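Local coordinates for protein magnesium-protoporphyrin O-methyltransferase (Synechocystis sp., PDB 4QDJ) that transfers a methyl group from S-adenosylmethionine to Mg-protoporphyrin IX, giving the 13-monomethyl ester on the path to chlorophyll, at residues 45-50 against 220-225; 128-133 against 157-162. One frame throughout, in Å; residues are numbered along the deposited sequence.

Contact 1. Residues 45-50 against 220-225; sequences QQTVDS and YYSRIL
Thr47 supplies most of the helix side of this contact, dividing its two branches between Tyr220 and Ile224 of the facing segment. Its hydroxyl OG1 lies 2.8 Å from Tyr220 OH, at the edge of the phenol ring and in the ring plane. Thr47 OG1 is also hydrogen-bonded to Thr215 OG1 of strand 207-216, and Tyr220 OH to Asp135 OD2. The CB of Tyr220 points toward the helix, and chi1 (177°) sets CG anti to the backbone N. The other branch of Thr47 is apolar: CG2, anti to the backbone N, packs 3.8 Å from Ile224 CD1, and CB of Ser50, one turn further on, adds a looser contact at 4.3 Å from Ile224 CD1. Between Tyr220 and Ile224 on the strand side, Ser222 brings its CB to 3.7 Å from Thr47 OG1, while its own hydroxyl is hydrogen-bonded to Asp135. No backbone bond joins the segments, whose axes pass 9.8 Å apart at 13°. This is helix-on-sheet packing of a class I SAM-dependent methyltransferase fold, in which helix 35-58 covers one face of the sheet; the side chain of Tyr220 lies about 6 Å from the bound S-adenosylmethionine.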
loop_
_atom_site.group_PDB
_atom_site.type_symbol
_atom_site.label_atom_id
_atom_site.label_comp_id
_atom_site.label_asym_id
_atom_site.label_seq_id
_atom_site.Cartn_x
_atom_site.Cartn_y
_atom_site.Cartn_z
ATOM N N GLN A 45 -7.021 5.782 7.696
ATOM C CA GLN A 45 -8.130 4.850 7.877
ATOM C C GLN A 45 -9.204 5.069 6.809
ATOM O O GLN A 45 -9.831 4.117 6.344
ATOM C CB GLN A 45 -8.731 4.972 9.277
ATOM C CG GLN A 45 -9.797 3.927 9.574
ATOM C CD GLN A 45 -9.235 2.518 9.617
ATOM O OE1 GLN A 45 -8.294 2.236 10.359
ATOM N NE2 GLN A 45 -9.806 1.626 8.815
ATOM N N GLN A 46 -9.410 6.323 6.418
ATOM C CA GLN A 46 -10.373 6.637 5.366
ATOM C C GLN A 46 -9.925 6.057 4.027
ATOM O O GLN A 46 -10.734 5.514 3.273
ATOM C CB GLN A 46 -10.584 8.149 5.252
ATOM C CG GLN A 46 -11.558 8.550 4.155
ATOM C CD GLN A 46 -11.887 10.029 4.174
ATOM O OE1 GLN A 46 -11.993 10.641 5.236
ATOM N NE2 GLN A 46 -12.052 10.613 2.992
ATOM N N THR A 47 -8.633 6.169 3.738
ATOM C CA THR A 47 -8.080 5.620 2.504
ATOM C C THR A 47 -8.277 4.109 2.458
ATOM O O THR A 47 -8.754 3.564 1.461
ATOM C CB THR A 47 -6.582 5.951 2.360
ATOM O OG1 THR A 47 -6.415 7.372 2.305
ATOM C CG2 THR A 47 -6.010 5.328 1.091
ATOM N N VAL A 48 -7.913 3.441 3.547
ATOM C CA VAL A 48 -8.104 2.000 3.657
ATOM C C VAL A 48 -9.570 1.620 3.472
ATOM O O VAL A 48 -9.896 0.752 2.660
ATOM C CB VAL A 48 -7.582 1.466 5.005
ATOM C CG1 VAL A 48 -8.014 0.019 5.211
ATOM C CG2 VAL A 48 -6.067 1.595 5.070
ATOM N N ASP A 49 -10.454 2.285 4.208
ATOM C CA ASP A 49 -11.882 1.979 4.140
ATOM C C ASP A 49 -12.467 2.212 2.747
ATOM O O ASP A 49 -13.340 1.467 2.306
ATOM C CB ASP A 49 -12.668 2.769 5.192
ATOM C CG ASP A 49 -12.445 2.250 6.603
ATOM O OD1 ASP A 49 -11.967 1.106 6.756
ATOM O OD2 ASP A 49 -12.754 2.989 7.561
ATOM N N SER A 50 -11.984 3.240 2.054
ATOM C CA SER A 50 -12.447 3.539 0.701
ATOM C C SER A 50 -12.085 2.417 -0.268
ATOM O O SER A 50 -12.884 2.031 -1.120
ATOM C CB SER A 50 -11.861 4.866 0.206
ATOM O OG SER A 50 -12.432 5.969 0.889
ATOM N N TYR A 220 -2.995 15.097 6.044
ATOM C CA TYR A 220 -2.936 13.877 5.252
ATOM C C TYR A 220 -3.674 14.061 3.933
ATOM O O TYR A 220 -4.846 14.434 3.912
ATOM C CB TYR A 220 -3.521 12.702 6.044
ATOM C CG TYR A 220 -3.583 11.392 5.286
ATOM C CD1 TYR A 220 -2.516 10.500 5.306
ATOM C CD2 TYR A 220 -4.714 11.041 4.563
ATOM C CE1 TYR A 220 -2.576 9.298 4.615
ATOM C CE2 TYR A 220 -4.783 9.847 3.872
ATOM C CZ TYR A 220 -3.716 8.979 3.902
ATOM O OH TYR A 220 -3.798 7.792 3.211
ATOM N N TYR A 221 -2.977 13.803 2.833
ATOM C CA TYR A 221 -3.558 13.953 1.506
ATOM C C TYR A 221 -3.203 12.744 0.661
ATOM O O TYR A 221 -2.027 12.469 0.420
ATOM C CB TYR A 221 -3.049 15.232 0.841
ATOM C CG TYR A 221 -3.276 16.475 1.672
ATOM C CD1 TYR A 221 -4.447 17.211 1.550
ATOM C CD2 TYR A 221 -2.321 16.911 2.580
ATOM C CE1 TYR A 221 -4.661 18.348 2.308
ATOM C CE2 TYR A 221 -2.525 18.043 3.345
ATOM C CZ TYR A 221 -3.695 18.759 3.203
ATOM O OH TYR A 221 -3.902 19.889 3.962
ATOM N N SER A 222 -4.220 12.017 0.219
ATOM C CA SER A 222 -3.991 10.794 -0.533
ATOM C C SER A 222 -4.968 10.677 -1.690
ATOM O O SER A 222 -6.173 10.519 -1.490
ATOM C CB SER A 222 -4.101 9.575 0.384
ATOM O OG SER A 222 -3.607 8.412 -0.254
ATOM N N ARG A 223 -4.431 10.768 -2.901
ATOM C CA ARG A 223 -5.204 10.588 -4.121
ATOM C C ARG A 223 -5.188 9.109 -4.484
ATOM O O ARG A 223 -4.124 8.502 -4.561
ATOM C CB ARG A 223 -4.584 11.417 -5.247
ATOM C CG ARG A 223 -5.238 11.244 -6.603
ATOM C CD ARG A 223 -6.655 11.792 -6.627
ATOM N NE ARG A 223 -7.122 11.973 -7.999
ATOM C CZ ARG A 223 -8.372 11.771 -8.403
ATOM N NH1 ARG A 223 -9.298 11.373 -7.541
ATOM N NH2 ARG A 223 -8.695 11.963 -9.676
ATOM N N ILE A 224 -6.364 8.530 -4.700
ATOM C CA ILE A 224 -6.473 7.100 -4.973
ATOM C C ILE A 224 -6.936 6.858 -6.405
ATOM O O ILE A 224 -7.937 7.420 -6.838
ATOM C CB ILE A 224 -7.470 6.426 -4.008
ATOM C CG1 ILE A 224 -7.265 6.937 -2.580
ATOM C CG2 ILE A 224 -7.336 4.908 -4.068
ATOM C CD1 ILE A 224 -8.369 6.537 -1.624
ATOM N N LEU A 225 -6.201 6.026 -7.138
ATOM C CA LEU A 225 -6.577 5.673 -8.504
ATOM C C LEU A 225 -6.768 4.173 -8.647
ATOM O O LEU A 225 -5.909 3.390 -8.244
ATOM C CB LEU A 225 -5.507 6.132 -9.498
ATOM C CG LEU A 225 -5.166 7.621 -9.544
ATOM C CD1 LEU A 225 -4.077 7.879 -10.574
ATOM C CD2 LEU A 225 -6.405 8.448 -9.850
#

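Contact 2. Residues 128-133 against 157-162; sequences YDTVIC and DRRLIL
Asp129 and Arg158 form a two-point salt bridge beside the chain corners at these same two residues. Arg158 NE gives an almost straight bond to Asp129 OD2 (3.0 Å, 172°), and its NH2 reaches OD1 on the syn lone pair. The two flat groups are not coplanar, their planes being 40° apart. Asp129 OD1 is doubly engaged, for Thr130 OG1 donates to it on the anti side at 2.7 Å. That hydroxyl is in turn the acceptor for Arg159, which approaches side-on with two nitrogens on one atom: NE at 2.9 Å and NH2 at 3.1 Å from Thr130 OG1, which lies in the guanidinium plane. A bend at chi3 (55°) brings Arg159 NE round to the threonine, and NH1 forms salt bridges with Asp58 and Glu226.

Backbone bonds run the length of the contact. Asp157 N donates to Tyr128 O at 2.7 Å, and Asp129 O takes both Arg158 N and Arg159 N. Val131 N to Arg159 O, Ile161 N to Val131 O and Cys133 N to Ile161 O then continue a regular parallel ladder. Val131 CG1 meets Leu160 CD1 at 3.8 Å on the face that also carries Cys133 and Leu162, where helix 142-155 packs; on the other, Ile132 and Ile161 lie side by side against Leu55 of helix 35-58. Helix 142-155 connects the two strands as the crossover of a beta-alpha-beta unit, and strand 65-69 flanks strand 130-133 on its other edge.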
loop_
_atom_site.group_PDB
_atom_site.type_symbol
_atom_site.label_atom_id
_atom_site.label_comp_id
_atom_site.label_asym_id
_atom_site.label_seq_id
_atom_site.Cartn_x
_atom_site.Cartn_y
_atom_site.Cartn_z
ATOM N N TYR A 128 -1.487 -11.741 -10.109
ATOM C CA TYR A 128 -2.639 -11.504 -9.249
ATOM C C TYR A 128 -3.753 -10.861 -10.056
ATOM O O TYR A 128 -3.491 -10.197 -11.057
ATOM C CB TYR A 128 -2.257 -10.554 -8.114
ATOM C CG TYR A 128 -1.147 -11.060 -7.230
ATOM C CD1 TYR A 128 0.186 -10.831 -7.551
ATOM C CD2 TYR A 128 -1.431 -11.765 -6.068
ATOM C CE1 TYR A 128 1.203 -11.299 -6.741
ATOM C CE2 TYR A 128 -0.425 -12.233 -5.255
ATOM C CZ TYR A 128 0.889 -11.998 -5.592
ATOM O OH TYR A 128 1.890 -12.469 -4.775
ATOM N N ASP A 129 -4.995 -11.043 -9.623
ATOM C CA ASP A 129 -6.094 -10.301 -10.228
ATOM C C ASP A 129 -5.907 -8.820 -9.939
ATOM O O ASP A 129 -5.951 -7.985 -10.843
ATOM C CB ASP A 129 -7.446 -10.756 -9.680
ATOM C CG ASP A 129 -8.597 -9.912 -10.206
ATOM O OD1 ASP A 129 -8.893 -8.854 -9.607
ATOM O OD2 ASP A 129 -9.204 -10.302 -11.224
ATOM N N THR A 130 -5.691 -8.508 -8.665
ATOM C CA THR A 130 -5.603 -7.129 -8.209
ATOM C C THR A 130 -4.319 -6.892 -7.423
ATOM O O THR A 130 -3.977 -7.659 -6.523
ATOM C CB THR A 130 -6.824 -6.771 -7.332
ATOM O OG1 THR A 130 -8.007 -6.778 -8.141
ATOM C CG2 THR A 130 -6.660 -5.398 -6.699
ATOM N N VAL A 131 -3.603 -5.835 -7.788
ATOM C CA VAL A 131 -2.412 -5.421 -7.061
ATOM C C VAL A 131 -2.678 -4.050 -6.454
ATOM O O VAL A 131 -3.199 -3.159 -7.125
ATOM C CB VAL A 131 -1.178 -5.370 -7.985
ATOM C CG1 VAL A 131 0.047 -4.886 -7.223
ATOM C CG2 VAL A 131 -0.921 -6.741 -8.593
ATOM N N ILE A 132 -2.345 -3.892 -5.178
ATOM C CA ILE A 132 -2.617 -2.648 -4.469
ATOM C C ILE A 132 -1.354 -2.107 -3.809
ATOM O O ILE A 132 -0.604 -2.852 -3.182
ATOM C CB ILE A 132 -3.708 -2.840 -3.391
ATOM C CG1 ILE A 132 -4.945 -3.514 -3.990
ATOM C CG2 ILE A 132 -4.076 -1.503 -2.755
ATOM C CD1 ILE A 132 -6.023 -3.817 -2.971
ATOM N N CYS A 133 -1.124 -0.808 -3.954
ATOM C CA CYS A 133 0.030 -0.160 -3.348
ATOM C C CYS A 133 -0.392 1.193 -2.786
ATOM O O CYS A 133 -0.495 2.174 -3.523
ATOM C CB CYS A 133 1.139 0.006 -4.386
ATOM S SG CYS A 133 2.702 0.617 -3.738
ATOM N N ASP A 157 -2.979 -8.984 -13.414
ATOM C CA ASP A 157 -3.739 -9.517 -14.538
ATOM C C ASP A 157 -4.845 -8.558 -14.966
ATOM O O ASP A 157 -5.149 -8.442 -16.153
ATOM C CB ASP A 157 -4.353 -10.873 -14.188
ATOM C CG ASP A 157 -3.328 -11.987 -14.140
ATOM O OD1 ASP A 157 -2.249 -11.836 -14.751
ATOM O OD2 ASP A 157 -3.608 -13.021 -13.497
ATOM N N ARG A 158 -5.448 -7.872 -13.999
ATOM C CA ARG A 158 -6.618 -7.053 -14.295
ATOM C C ARG A 158 -6.586 -5.643 -13.708
ATOM O O ARG A 158 -6.951 -4.680 -14.383
ATOM C CB ARG A 158 -7.895 -7.766 -13.839
ATOM C CG ARG A 158 -9.173 -7.107 -14.331
ATOM C CD ARG A 158 -10.400 -7.875 -13.875
ATOM N NE ARG A 158 -10.501 -7.908 -12.419
ATOM C CZ ARG A 158 -11.133 -6.991 -11.694
ATOM N NH1 ARG A 158 -11.727 -5.965 -12.290
ATOM N NH2 ARG A 158 -11.172 -7.100 -10.374
ATOM N N ARG A 159 -6.153 -5.513 -12.459
ATOM C CA ARG A 159 -6.345 -4.254 -11.750
ATOM C C ARG A 159 -5.166 -3.836 -10.874
ATOM O O ARG A 159 -4.570 -4.655 -10.176
ATOM C CB ARG A 159 -7.631 -4.322 -10.917
ATOM C CG ARG A 159 -7.867 -3.113 -10.030
ATOM C CD ARG A 159 -9.254 -3.137 -9.416
ATOM N NE ARG A 159 -9.516 -4.374 -8.688
ATOM C CZ ARG A 159 -10.654 -4.640 -8.054
ATOM N NH1 ARG A 159 -11.640 -3.751 -8.057
ATOM N NH2 ARG A 159 -10.809 -5.795 -7.420
ATOM N N LEU A 160 -4.842 -2.547 -10.929
ATOM C CA LEU A 160 -3.821 -1.954 -10.078
ATOM C C LEU A 160 -4.413 -0.743 -9.363
ATOM O O LEU A 160 -4.942 0.164 -10.001
ATOM C CB LEU A 160 -2.610 -1.537 -10.917
ATOM C CG LEU A 160 -1.444 -0.842 -10.208
ATOM C CD1 LEU A 160 -0.915 -1.691 -9.058
ATOM C CD2 LEU A 160 -0.334 -0.532 -11.204
ATOM N N ILE A 161 -4.342 -0.741 -8.035
ATOM C CA ILE A 161 -4.829 0.387 -7.251
ATOM C C ILE A 161 -3.654 1.059 -6.551
ATOM O O ILE A 161 -2.862 0.391 -5.890
ATOM C CB ILE A 161 -5.874 -0.061 -6.213
ATOM C CG1 ILE A 161 -7.129 -0.574 -6.922
ATOM C CG2 ILE A 161 -6.225 1.081 -5.270
ATOM C CD1 ILE A 161 -8.090 -1.303 -6.010
ATOM N N LEU A 162 -3.539 2.374 -6.717
ATOM C CA LEU A 162 -2.434 3.135 -6.143
ATOM C C LEU A 162 -2.950 4.339 -5.375
ATOM O O LEU A 162 -3.998 4.890 -5.703
ATOM C CB LEU A 162 -1.508 3.655 -7.246
ATOM C CG LEU A 162 -0.908 2.696 -8.269
ATOM C CD1 LEU A 162 -0.157 3.486 -9.330
ATOM C CD2 LEU A 162 0.010 1.693 -7.590
#

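In the fold
Both contacts are largely buried and belong to one mixed seven-stranded sheet, but they hold it in different ways. Contact 2 builds the sheet itself, pairing adjacent parallel strands through the backbone, with a charged cluster at one end, where Asp129 and Arg158 are partly exposed and Arg159 is buried. Contact 1 lays a helix on the sheet through side chains alone, with a small polar network beside an apolar patch. They meet where strand 221-229 runs antiparallel to strand 159-164: Leu225 N lies 2.9 Å from Leu162 O, a probable hydrogen bond, and Ile224 CG2 packs on Ile161 CG2. Helix 35-58 serves both, covering Ile224 in contact 1 and Ile132 and Ile161 in contact 2.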